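Local coordinates for protein mycobacterium tuberculosis paralogous family 11 (Mycobacterium smegmatis, PDB 4Y9I) that probably catalyses electron transfer between the reduced deazaflavin coenzyme F420 and quinones, at residues L11-G16 with G20-V25; N54-P59 with P109-E114; L27-V30 with K35-M38; A37-K42 with H85-A90. All blocks are in the same frame, centred on the assembly; numbering follows the deposited sequence.

Contact 1: residues L11-G16 with G20-V25; sequences LFTTTG and GKKRYV. With PO4 (phosphate ion), chain B.
Strands 11-15 and 22-25 run antiparallel with their axes 4.6 Å apart at closest and their directions at 154°, and backbone bonds pair Phe-12 with Val-25 and Thr-14 with Arg-23 in both directions. Between these lie the non-hydrogen-bonded pairs Thr-13 with Tyr-24 and Thr-15 with Lys-22, whose side chains share the opposite face of the sheet. There Lys-22, bent at chi2 (-71°), runs alongside Thr-15 and donates a hydrogen bond from NZ to Thr-15 OG1 at 2.8 Å. Thr-13 lies beside Tyr-24 in the same sense, OG1 meeting ring atom CD1 at 3.5 Å. The ladder forms a beta hairpin at the start of a six-stranded antiparallel barrel, the split-barrel architecture of the FMN-binding clan. Toward the turn, Gly-16 N donates to Lys-21 O at 2.8 Å, and Gly-20 N to Gly-16 O at 3.0 Å. On the face of Phe-12 and Val-25, the Arg-23 chain extends from CG to NE and presents its guanidinium edge to a phosphate ion, with P in the guanidinium plane. Arg-23 NH1 donates a hydrogen bond to phosphate O1 at 2.9 Å and Arg-23 NH2 one to phosphate O2 at 3.0 Å; Ser-19 OG and Lys-18 N also bind this ion, which probably came from the crystallisation liquor. A water accepts from Arg-23 NH2, donates to Lys-21 O and bonds to Thr-14 OG1, joining the two strands beside the turn.

Contact 2: residues N54-P59 with P109-E114; sequences NVKANP and PVFIVE
The last turn of helix 51-57 faces strand 110-113 across a gap of 8.9 Å between Val-55 CA and Phe-111 CA, with no hydrogen bond between the two segments. This is helix-on-barrel packing: strand 110-113 lies between strands 35-39 and 68-77 in the antiparallel barrel, and Phe-111 extends from it to meet the helix. Only 122 Å² is buried, all of it by three residues, so the contact is essentially one aromatic ring and two aliphatic groups. In the conformer described, one of two, Val-55 sends CG2 over one face of the Phe-111 ring in a CH-pi contact, 3.7 Å from the centroid and 18° off the ring normal. In this conformer chi1 of -66° places CG2 between the backbone N and the carbonyl carbon, while CG1 is anti to that carbon and packs on Thr-14. Lys-56 approaches the same ring differently: its side chain crosses Phe-111 at about a right angle and comes in at the ring edge with its aliphatic part. The ring is thus met on a face and at its rim by successive helix residues. Beyond the contact, Phe-111 also packs on Met-38 and Glu-77, while Lys-56 NZ makes a weak hydrogen bond to Tyr-52 OH. At the rim, Lys-56 CG lies in the plane of the Phe-111 ring, 3.8 Å from its CZ.

Contact 3: residues L27-V30 with K35-M38; sequences LMRV and KYAM
The beta hairpin of strands 22-32 and 35-39 supplies this contact, in which a direct backbone bond is supplemented by water. Ala-37 N donates to Val-30 O at 2.9 Å, with an N-H...O angle of 157° and the donor tilted 17° from the carbonyl plane. The same oxygen receives a CA-H...O contact from Tyr-36 CA at 3.3 Å. Farther along, the chains separate, as the 6.8 Å between Leu-27 CA and Met-38 CA attests. A water enters there, donating to Met-28 O and to Ala-37 O at 2.7 Å while accepting from Val-30 N; a second water donates to the same two carbonyls. Side chains bridge the wider end: Leu-27 crosses Met-38 at about a right angle, its CD1 lying 3.7 Å from Met-38 CB. The bend of Met-38 at chi3 (77°) brings CE back to within 3.9 Å of Leu-27 CD1. Val-30 CG1 meets Ala-37 CB at 4.0 Å. Arg-29 NE and Tyr-36 OH converge on Asp-65 OD2, by salt bridge and hydrogen bond respectively. Leu-27 and Met-38 pack against Phe-12 of strand 9-15 and Trp-51 of helix 51-57, whereas Val-30 and Ala-37 meet Trp-86 of helix 80-93.

Contact 4: residues A37-K42 with H85-A90; sequences AMVASK and HWWKLA
Ala-37 and Val-39, two residues apart on strand 37-39, direct their side chains toward helix 85-90 and meet a surface made by Trp-86, Trp-87 and Ala-90. The strand and helix axes are 9.7 Å apart at closest and cross at -76°, so the helix lies steeply across the strand and touches it through a few side chains, burying 192 Å². The methyl of Ala-37 meets the benzene part of the Trp-86 indole, Ala-37 CB 3.7 Å from Trp-86 CE3, in an oblique approach to the ring. Val-39 is the larger bump, and its two branches fit different parts of the helix surface. Val-39 CG2 lies 3.8 Å from Ala-90 CB, where the short side chain makes a shallow hollow one turn along from Trp-86. Val-39 CG1 approaches the edge of the Trp-87 indole near its plane, 3.9 Å from Trp-87 CZ3, and the two side chains cross at about a right angle. Trp-87 reaches this position because its CG is anti to the backbone N (chi1 -175°), which swings the indole back toward the strand. No hydrogen bond crosses the contact; the closest contacts join apolar side chains. Tyr-97 of helix 96-102 and Ile-108 flank Val-39 and Trp-87, Val-110 of strand 110-113 touches Ala-37 and Trp-87, and Trp-86 reaches on to Ile-112 of that strand and Glu-32 of strand 22-32.

From the N terminus, contact 1 closes the short turn between strands 9-15 and 22-32, and contact 3 closes the next hairpin on the same strand 22-32. Strand 35-39 then carries both contact 3 and contact 4, which share Ala-37 and Met-38; contact 4 spans 42 residues to helix 80-93. Contact 2 spans 49 residues, from helix 51-57 to the C-terminal strand, and crosses contact 4 because their segments alternate along the chain. Strand 110-113 pairs with 35-39 through Phe-111 O to Met-38 N and Val-113 N to Tyr-36 O, joining contacts 2 and 3. Contacts 1 and 4 lie on opposite sides of the chain's centre.

Contact 1: residues L11-G16 with G20-V25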
loop_
_atom_site.group_PDB
_atom_site.type_symbol
_atom_site.label_atom_id
_atom_site.label_comp_id
_atom_site.label_asym_id
_atom_site.label_seq_id
_atom_site.Cartn_x
_atom_site.Cartn_y
_atom_site.Cartn_z
ATOM N N LEU A 11 5.475 6.044 -3.627
ATOM C CA LEU A 11 6.448 4.961 -3.416
ATOM C C LEU A 11 6.562 4.541 -1.966
ATOM O O LEU A 11 6.752 5.391 -1.076
ATOM C CB LEU A 11 7.850 5.443 -3.835
ATOM C CG LEU A 11 8.932 4.363 -3.758
ATOM C CD1 LEU A 11 8.815 3.400 -4.909
ATOM C CD2 LEU A 11 10.271 5.029 -3.791
ATOM N N PHE A 12 6.425 3.241 -1.748
ATOM C CA PHE A 12 6.620 2.654 -0.411
ATOM C C PHE A 12 7.881 1.885 -0.412
ATOM O O PHE A 12 8.078 1.014 -1.276
ATOM C CB PHE A 12 5.469 1.746 -0.092
ATOM C CG PHE A 12 4.131 2.491 0.016
ATOM C CD1 PHE A 12 3.816 3.123 1.204
ATOM C CD2 PHE A 12 3.277 2.582 -1.049
ATOM C CE1 PHE A 12 2.617 3.832 1.355
ATOM C CE2 PHE A 12 2.084 3.299 -0.910
ATOM C CZ PHE A 12 1.764 3.972 0.286
ATOM N N THR A 13 8.773 2.172 0.532
ATOM C CA THR A 13 10.041 1.455 0.642
ATOM C C THR A 13 9.981 0.514 1.817
ATOM O O THR A 13 9.682 0.970 2.886
ATOM C CB THR A 13 11.247 2.382 0.783
ATOM O OG1 THR A 13 11.259 3.287 -0.344
ATOM C CG2 THR A 13 12.530 1.588 0.781
ATOM N N THR A 14 10.220 -0.745 1.536
ATOM C CA THR A 14 10.181 -1.824 2.486
ATOM C C THR A 14 11.588 -2.296 2.788
ATOM O O THR A 14 12.541 -2.046 2.014
ATOM C CB THR A 14 9.280 -2.993 2.007
ATOM O OG1 THR A 14 9.965 -3.698 0.944
ATOM C CG2 THR A 14 7.866 -2.540 1.586
ATOM N N THR A 15 11.785 -2.955 3.925
ATOM C CA THR A 15 13.083 -3.468 4.350
ATOM C C THR A 15 12.963 -4.907 4.737
ATOM O O THR A 15 12.135 -5.262 5.547
ATOM C CB THR A 15 13.622 -2.645 5.531
ATOM O OG1 THR A 15 13.724 -1.285 5.113
ATOM C CG2 THR A 15 14.959 -3.219 5.949
ATOM N N GLY A 16 13.834 -5.738 4.171
ATOM C CA GLY A 16 13.758 -7.169 4.454
ATOM C C GLY A 16 14.035 -7.472 5.922
ATOM O O GLY A 16 14.954 -6.973 6.521
ATOM N N GLY A 20 17.751 -7.120 5.510
ATOM C CA GLY A 20 17.841 -5.684 5.475
ATOM C C GLY A 20 17.732 -5.067 4.064
ATOM O O GLY A 20 17.939 -3.879 3.901
ATOM N N LYS A 21 17.452 -5.869 3.051
ATOM C CA LYS A 21 17.420 -5.354 1.712
ATOM C C LYS A 21 16.232 -4.410 1.531
ATOM O O LYS A 21 15.087 -4.743 1.867
ATOM C CB LYS A 21 17.274 -6.514 0.720
ATOM C CG LYS A 21 17.195 -6.140 -0.740
ATOM C CD LYS A 21 17.117 -7.389 -1.593
ATOM C CE LYS A 21 16.711 -7.021 -3.000
ATOM N NZ LYS A 21 16.234 -8.277 -3.696
ATOM N N LYS A 22 16.491 -3.295 0.911
ATOM C CA LYS A 22 15.416 -2.362 0.546
ATOM C C LYS A 22 14.714 -2.829 -0.729
ATOM O O LYS A 22 15.379 -3.248 -1.686
ATOM C CB LYS A 22 15.924 -0.954 0.350
ATOM C CG LYS A 22 16.648 -0.382 1.525
ATOM C CD LYS A 22 15.699 -0.085 2.654
ATOM C CE LYS A 22 16.426 0.510 3.830
ATOM N NZ LYS A 22 15.563 0.840 4.952
ATOM N N ARG A 23 13.383 -2.794 -0.714
ATOM C CA ARG A 23 12.624 -3.015 -1.931
ATOM C C ARG A 23 11.705 -1.841 -2.115
ATOM O O ARG A 23 11.257 -1.214 -1.132
ATOM C CB ARG A 23 11.868 -4.313 -1.869
ATOM C CG ARG A 23 12.819 -5.523 -1.783
ATOM C CD ARG A 23 12.061 -6.823 -1.778
ATOM N NE ARG A 23 12.952 -8.004 -1.586
ATOM C CZ ARG A 23 13.335 -8.512 -0.395
ATOM N NH1 ARG A 23 14.145 -9.603 -0.388
ATOM N NH2 ARG A 23 12.934 -7.971 0.792
ATOM N N TYR A 24 11.426 -1.500 -3.360
ATOM C CA TYR A 24 10.735 -0.261 -3.705
ATOM C C TYR A 24 9.421 -0.641 -4.393
ATOM O O TYR A 24 9.454 -1.320 -5.417
ATOM C CB TYR A 24 11.630 0.584 -4.578
ATOM C CG TYR A 24 12.944 0.882 -3.932
ATOM C CD1 TYR A 24 13.099 1.880 -2.991
ATOM C CD2 TYR A 24 14.066 0.042 -4.207
ATOM C CE1 TYR A 24 14.345 2.092 -2.354
ATOM C CE2 TYR A 24 15.264 0.208 -3.542
ATOM C CZ TYR A 24 15.415 1.235 -2.657
ATOM O OH TYR A 24 16.650 1.449 -2.025
ATOM N N VAL A 25 8.301 -0.218 -3.807
ATOM C CA VAL A 25 6.968 -0.697 -4.189
ATOM C C VAL A 25 6.125 0.559 -4.565
ATOM O O VAL A 25 5.567 1.226 -3.697
ATOM C CB VAL A 25 6.322 -1.454 -3.041
ATOM C CG1 VAL A 25 5.005 -2.029 -3.452
ATOM C CG2 VAL A 25 7.232 -2.526 -2.484
HETATM P P PO4 B . 14.406 -10.649 3.196
HETATM O O1 PO4 B . 15.427 -10.261 2.107
HETATM O O2 PO4 B . 12.949 -10.170 2.833
HETATM O O3 PO4 B . 14.387 -12.228 3.253
HETATM O O4 PO4 B . 14.804 -10.151 4.526
HETATM O O HOH W 1 12.296 -5.271 1.442
#

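Contact 2: residues N54-P59 with P109-E114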
loop_
_atom_site.group_PDB
_atom_site.type_symbol
_atom_site.label_atom_id
_atom_site.label_comp_id
_atom_site.label_asym_id
_atom_site.label_seq_id
_atom_site.Cartn_x
_atom_site.Cartn_y
_atom_site.Cartn_z
ATOM N N ASN A 54 6.141 -9.257 3.244
ATOM C CA ASN A 54 7.227 -8.441 3.716
ATOM C C ASN A 54 6.798 -7.312 4.694
ATOM O O ASN A 54 7.457 -7.103 5.678
ATOM C CB ASN A 54 7.954 -7.760 2.562
ATOM C CG ASN A 54 8.627 -8.682 1.595
ATOM O OD1 ASN A 54 8.976 -9.771 1.904
ATOM N ND2 ASN A 54 8.851 -8.171 0.361
ATOM N N VAL A 55 5.712 -6.621 4.394
ATOM C CA VAL A 55 5.274 -5.560 5.281
ATOM C C VAL A 55 4.665 -6.149 6.549
ATOM O O VAL A 55 4.579 -5.449 7.541
ATOM C CB VAL A 55 4.307 -4.522 4.605
ATOM C CG1 VAL A 55 5.054 -3.768 3.536
ATOM C CG2 VAL A 55 3.061 -5.179 4.008
ATOM N N LYS A 56 4.229 -7.401 6.522
ATOM C CA LYS A 56 3.777 -7.989 7.770
ATOM C C LYS A 56 4.970 -8.451 8.629
ATOM O O LYS A 56 5.013 -8.200 9.834
ATOM C CB LYS A 56 2.803 -9.112 7.457
ATOM C CG LYS A 56 1.468 -8.621 6.848
ATOM C CD LYS A 56 0.585 -9.786 6.381
ATOM C CE LYS A 56 0.413 -10.825 7.494
ATOM N NZ LYS A 56 -0.266 -12.121 7.213
ATOM N N ALA A 57 5.992 -8.984 7.969
ATOM C CA ALA A 57 7.230 -9.384 8.714
ATOM C C ALA A 57 7.978 -8.205 9.259
ATOM O O ALA A 57 8.566 -8.264 10.350
ATOM C CB ALA A 57 8.140 -10.191 7.862
ATOM N N ASN A 58 7.964 -7.095 8.504
ATOM C CA ASN A 58 8.592 -5.867 8.940
ATOM C C ASN A 58 7.735 -4.648 8.617
ATOM O O ASN A 58 7.748 -4.142 7.499
ATOM C CB ASN A 58 9.971 -5.689 8.346
ATOM C CG ASN A 58 10.594 -4.403 8.825
ATOM O OD1 ASN A 58 10.120 -3.696 9.755
ATOM N ND2 ASN A 58 11.750 -4.098 8.225
ATOM N N PRO A 59 6.895 -4.213 9.561
ATOM C CA PRO A 59 5.981 -3.115 9.243
ATOM C C PRO A 59 6.605 -1.719 9.028
ATOM O O PRO A 59 5.866 -0.772 8.721
ATOM C CB PRO A 59 5.081 -3.054 10.492
ATOM C CG PRO A 59 5.162 -4.458 11.080
ATOM C CD PRO A 59 6.582 -4.869 10.825
ATOM N N PRO A 109 -6.372 -7.197 1.145
ATOM C CA PRO A 109 -5.820 -6.494 2.327
ATOM C C PRO A 109 -5.509 -5.050 1.988
ATOM O O PRO A 109 -5.032 -4.768 0.868
ATOM C CB PRO A 109 -4.541 -7.263 2.641
ATOM C CG PRO A 109 -4.754 -8.629 2.005
ATOM C CD PRO A 109 -5.583 -8.365 0.761
ATOM N N VAL A 110 -5.687 -4.164 2.973
ATOM C CA VAL A 110 -5.301 -2.744 2.864
ATOM C C VAL A 110 -4.549 -2.461 4.097
ATOM O O VAL A 110 -5.079 -2.660 5.223
ATOM C CB VAL A 110 -6.513 -1.808 2.737
ATOM C CG1 VAL A 110 -6.104 -0.396 2.529
ATOM C CG2 VAL A 110 -7.401 -2.356 1.600
ATOM N N PHE A 111 -3.351 -1.888 3.915
ATOM C CA PHE A 111 -2.550 -1.398 5.021
ATOM C C PHE A 111 -2.643 0.125 5.112
ATOM O O PHE A 111 -2.509 0.832 4.099
ATOM C CB PHE A 111 -1.064 -1.765 4.821
ATOM C CG PHE A 111 -0.772 -3.231 4.800
ATOM C CD1 PHE A 111 -1.023 -3.980 3.666
ATOM C CD2 PHE A 111 -0.290 -3.893 5.941
ATOM C CE1 PHE A 111 -0.797 -5.345 3.657
ATOM C CE2 PHE A 111 -0.095 -5.284 5.924
ATOM C CZ PHE A 111 -0.312 -6.010 4.780
ATOM N N ILE A 112 -2.784 0.671 6.298
ATOM C CA ILE A 112 -2.568 2.107 6.582
ATOM C C ILE A 112 -1.063 2.300 6.910
ATOM O O ILE A 112 -0.472 1.437 7.563
ATOM C CB ILE A 112 -3.478 2.645 7.714
ATOM C CG1 ILE A 112 -3.468 4.157 7.717
ATOM C CG2 ILE A 112 -3.051 2.059 9.031
ATOM C CD1 ILE A 112 -4.537 4.712 8.617
ATOM N N VAL A 113 -0.516 3.381 6.403
ATOM C CA VAL A 113 0.852 3.726 6.718
ATOM C C VAL A 113 0.846 5.058 7.450
ATOM O O VAL A 113 0.436 6.005 6.932
ATOM C CB VAL A 113 1.719 3.734 5.453
ATOM C CG1 VAL A 113 3.133 4.090 5.809
ATOM C CG2 VAL A 113 1.683 2.391 4.760
ATOM N N GLU A 114 1.337 5.020 8.671
ATOM C CA GLU A 114 1.137 6.030 9.639
ATOM C C GLU A 114 2.416 6.163 10.504
ATOM O O GLU A 114 2.473 7.199 11.106
ATOM C CB GLU A 114 -0.132 5.742 10.514
ATOM C CG GLU A 114 -0.070 4.511 11.413
ATOM C CD GLU A 114 -1.414 4.010 11.957
ATOM O OE1 GLU A 114 -2.401 4.631 11.812
ATOM O OE2 GLU A 114 -1.422 2.983 12.563
#

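Contact 3: residues L27-V30 with K35-M38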
loop_
_atom_site.group_PDB
_atom_site.type_symbol
_atom_site.label_atom_id
_atom_site.label_comp_id
_atom_site.label_asym_id
_atom_site.label_seq_id
_atom_site.Cartn_x
_atom_site.Cartn_y
_atom_site.Cartn_z
ATOM N N LEU A 27 2.819 2.262 -5.687
ATOM C CA LEU A 27 1.425 1.918 -5.625
ATOM C C LEU A 27 0.550 3.181 -5.945
ATOM O O LEU A 27 1.000 4.306 -5.674
ATOM C CB LEU A 27 1.000 1.352 -4.269
ATOM C CG LEU A 27 1.714 0.098 -3.771
ATOM C CD1 LEU A 27 1.256 -0.243 -2.391
ATOM C CD2 LEU A 27 1.422 -1.104 -4.638
ATOM N N MET A 28 -0.731 2.939 -6.305
ATOM C CA MET A 28 -1.628 4.079 -6.428
ATOM C C MET A 28 -1.667 4.901 -5.104
ATOM O O MET A 28 -1.753 4.313 -3.987
ATOM C CB MET A 28 -3.051 3.641 -6.777
ATOM C CG MET A 28 -3.099 2.833 -8.097
ATOM S SD MET A 28 -2.515 3.840 -9.515
ATOM C CE MET A 28 -3.779 5.168 -9.624
ATOM N N ARG A 29 -1.645 6.201 -5.266
ATOM C CA ARG A 29 -1.789 7.144 -4.144
ATOM C C ARG A 29 -3.232 7.120 -3.605
ATOM O O ARG A 29 -4.206 7.441 -4.330
ATOM C CB ARG A 29 -1.456 8.546 -4.582
ATOM C CG ARG A 29 -1.480 9.587 -3.472
ATOM C CD ARG A 29 -0.996 10.921 -4.001
ATOM N NE ARG A 29 -0.927 11.947 -2.979
ATOM C CZ ARG A 29 -1.979 12.609 -2.502
ATOM N NH1 ARG A 29 -3.182 12.374 -2.949
ATOM N NH2 ARG A 29 -1.822 13.534 -1.569
ATOM N N VAL A 30 -3.321 6.743 -2.342
ATOM C CA VAL A 30 -4.587 6.745 -1.578
ATOM C C VAL A 30 -4.224 7.420 -0.260
ATOM O O VAL A 30 -3.515 6.854 0.572
ATOM C CB VAL A 30 -5.093 5.339 -1.349
ATOM C CG1 VAL A 30 -6.390 5.390 -0.587
ATOM C CG2 VAL A 30 -5.248 4.610 -2.694
ATOM N N LYS A 35 -1.931 10.305 6.098
ATOM C CA LYS A 35 -1.792 8.850 6.096
ATOM C C LYS A 35 -2.060 8.303 4.724
ATOM O O LYS A 35 -2.805 8.891 3.907
ATOM C CB LYS A 35 -2.697 8.205 7.159
ATOM C CG LYS A 35 -2.370 8.712 8.577
ATOM C CD LYS A 35 -3.091 7.927 9.687
ATOM C CE LYS A 35 -2.549 8.343 11.093
ATOM N NZ LYS A 35 -3.086 7.428 12.138
ATOM N N TYR A 36 -1.454 7.162 4.447
ATOM C CA TYR A 36 -1.496 6.533 3.128
ATOM C C TYR A 36 -1.985 5.118 3.226
ATOM O O TYR A 36 -1.734 4.423 4.273
ATOM C CB TYR A 36 -0.129 6.529 2.436
ATOM C CG TYR A 36 0.377 7.918 2.055
ATOM C CD1 TYR A 36 0.958 8.747 3.025
ATOM C CD2 TYR A 36 0.146 8.456 0.796
ATOM C CE1 TYR A 36 1.359 10.031 2.719
ATOM C CE2 TYR A 36 0.570 9.741 0.476
ATOM C CZ TYR A 36 1.137 10.549 1.459
ATOM O OH TYR A 36 1.550 11.816 1.175
ATOM N N ALA A 37 -2.628 4.606 2.172
ATOM C CA ALA A 37 -2.946 3.191 2.103
ATOM C C ALA A 37 -2.136 2.414 1.056
ATOM O O ALA A 37 -1.885 2.926 -0.052
ATOM C CB ALA A 37 -4.430 2.956 1.854
ATOM N N MET A 38 -1.742 1.186 1.394
ATOM C CA MET A 38 -1.125 0.232 0.444
ATOM C C MET A 38 -2.215 -0.807 0.172
ATOM O O MET A 38 -2.570 -1.635 1.074
ATOM C CB MET A 38 0.041 -0.472 1.075
ATOM C CG MET A 38 1.181 0.474 1.512
ATOM S SD MET A 38 2.568 -0.343 2.302
ATOM C CE MET A 38 3.343 -1.007 0.859
HETATM O O HOH W 2 -1.113 5.188 -1.386
HETATM O O HOH W 3 -2.392 1.458 -2.891
#

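Contact 4: residues A37-K42 with H85-A90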
loop_
_atom_site.group_PDB
_atom_site.type_symbol
_atom_site.label_atom_id
_atom_site.label_comp_id
_atom_site.label_asym_id
_atom_site.label_seq_id
_atom_site.Cartn_x
_atom_site.Cartn_y
_atom_site.Cartn_z
ATOM N N ALA A 37 -2.628 4.606 2.172
ATOM C CA ALA A 37 -2.946 3.191 2.103
ATOM C C ALA A 37 -2.136 2.414 1.056
ATOM O O ALA A 37 -1.885 2.926 -0.052
ATOM C CB ALA A 37 -4.430 2.956 1.854
ATOM N N MET A 38 -1.742 1.186 1.394
ATOM C CA MET A 38 -1.125 0.232 0.444
ATOM C C MET A 38 -2.215 -0.807 0.172
ATOM O O MET A 38 -2.570 -1.635 1.074
ATOM C CB MET A 38 0.041 -0.472 1.075
ATOM C CG MET A 38 1.181 0.474 1.512
ATOM S SD MET A 38 2.568 -0.343 2.302
ATOM C CE MET A 38 3.343 -1.007 0.859
ATOM N N VAL A 39 -2.748 -0.832 -1.013
ATOM C CA VAL A 39 -3.774 -1.847 -1.397
ATOM C C VAL A 39 -3.030 -3.056 -1.939
ATOM O O VAL A 39 -2.327 -2.988 -2.934
ATOM C CB VAL A 39 -4.739 -1.284 -2.415
ATOM C CG1 VAL A 39 -5.720 -2.360 -2.881
ATOM C CG2 VAL A 39 -5.428 -0.046 -1.860
ATOM N N ALA A 40 -3.133 -4.186 -1.199
ATOM C CA ALA A 40 -2.404 -5.417 -1.526
ATOM C C ALA A 40 -3.125 -6.287 -2.578
ATOM O O ALA A 40 -3.455 -7.424 -2.322
ATOM C CB ALA A 40 -2.098 -6.224 -0.226
ATOM N N SER A 41 -3.414 -5.668 -3.729
ATOM C CA SER A 41 -3.893 -6.391 -4.875
ATOM C C SER A 41 -2.718 -6.770 -5.674
ATOM O O SER A 41 -1.596 -6.453 -5.321
ATOM C CB SER A 41 -4.845 -5.572 -5.655
ATOM O OG SER A 41 -4.310 -4.321 -5.981
ATOM N N LYS A 42 -2.969 -7.483 -6.745
ATOM C CA LYS A 42 -1.951 -7.928 -7.642
ATOM C C LYS A 42 -2.536 -7.885 -9.058
ATOM O O LYS A 42 -2.539 -8.903 -9.794
ATOM C CB LYS A 42 -1.484 -9.367 -7.345
ATOM C CG LYS A 42 -0.121 -9.594 -7.917
ATOM C CD LYS A 42 0.362 -11.022 -7.876
ATOM C CE LYS A 42 1.367 -11.215 -9.008
ATOM N NZ LYS A 42 2.579 -10.421 -8.903
ATOM N N HIS A 85 -13.415 2.140 5.187
ATOM C CA HIS A 85 -13.229 3.557 4.905
ATOM C C HIS A 85 -12.092 3.766 3.876
ATOM O O HIS A 85 -12.269 4.481 2.889
ATOM C CB HIS A 85 -12.913 4.265 6.209
ATOM C CG HIS A 85 -12.486 5.672 6.024
ATOM N ND1 HIS A 85 -13.324 6.659 5.552
ATOM C CD2 HIS A 85 -11.291 6.273 6.212
ATOM C CE1 HIS A 85 -12.660 7.797 5.466
ATOM N NE2 HIS A 85 -11.419 7.582 5.840
ATOM N N TRP A 86 -10.958 3.141 4.125
ATOM C CA TRP A 86 -9.829 3.280 3.223
ATOM C C TRP A 86 -10.087 2.591 1.880
ATOM O O TRP A 86 -9.569 3.038 0.870
ATOM C CB TRP A 86 -8.550 2.817 3.906
ATOM C CG TRP A 86 -8.092 3.813 4.896
ATOM C CD1 TRP A 86 -8.360 3.834 6.235
ATOM C CD2 TRP A 86 -7.230 4.920 4.654
ATOM N NE1 TRP A 86 -7.786 4.916 6.815
ATOM C CE2 TRP A 86 -7.038 5.581 5.893
ATOM C CE3 TRP A 86 -6.568 5.419 3.533
ATOM C CZ2 TRP A 86 -6.240 6.717 6.005
ATOM C CZ3 TRP A 86 -5.784 6.528 3.692
ATOM C CH2 TRP A 86 -5.615 7.129 4.900
ATOM N N TRP A 87 -10.838 1.499 1.907
ATOM C CA TRP A 87 -11.284 0.868 0.622
ATOM C C TRP A 87 -12.061 1.842 -0.242
ATOM O O TRP A 87 -11.849 1.925 -1.458
ATOM C CB TRP A 87 -12.046 -0.438 0.884
ATOM C CG TRP A 87 -12.381 -1.129 -0.404
ATOM C CD1 TRP A 87 -13.632 -1.229 -0.946
ATOM C CD2 TRP A 87 -11.483 -1.770 -1.326
ATOM N NE1 TRP A 87 -13.567 -1.923 -2.152
ATOM C CE2 TRP A 87 -12.279 -2.261 -2.412
ATOM C CE3 TRP A 87 -10.104 -1.988 -1.355
ATOM C CZ2 TRP A 87 -11.727 -2.936 -3.488
ATOM C CZ3 TRP A 87 -9.573 -2.707 -2.415
ATOM C CH2 TRP A 87 -10.384 -3.119 -3.477
ATOM N N LYS A 88 -12.992 2.566 0.360
ATOM C CA LYS A 88 -13.779 3.559 -0.367
ATOM C C LYS A 88 -12.826 4.597 -0.997
ATOM O O LYS A 88 -12.970 4.957 -2.145
ATOM C CB LYS A 88 -14.747 4.241 0.620
ATOM C CG LYS A 88 -15.638 5.276 -0.029
ATOM C CD LYS A 88 -16.292 6.226 0.977
ATOM C CE LYS A 88 -15.295 7.212 1.597
ATOM N NZ LYS A 88 -16.011 8.307 2.290
ATOM N N LEU A 89 -11.864 5.109 -0.213
ATOM C CA LEU A 89 -10.880 6.081 -0.760
ATOM C C LEU A 89 -10.063 5.428 -1.899
ATOM O O LEU A 89 -9.783 6.064 -2.882
ATOM C CB LEU A 89 -9.909 6.473 0.368
ATOM C CG LEU A 89 -10.569 7.238 1.512
ATOM C CD1 LEU A 89 -9.503 7.626 2.519
ATOM C CD2 LEU A 89 -11.332 8.466 1.030
ATOM N N ALA A 90 -9.715 4.155 -1.774
ATOM C CA ALA A 90 -8.976 3.468 -2.843
ATOM C C ALA A 90 -9.786 3.361 -4.144
ATOM O O ALA A 90 -9.258 3.569 -5.216
ATOM C CB ALA A 90 -8.485 2.099 -2.362
#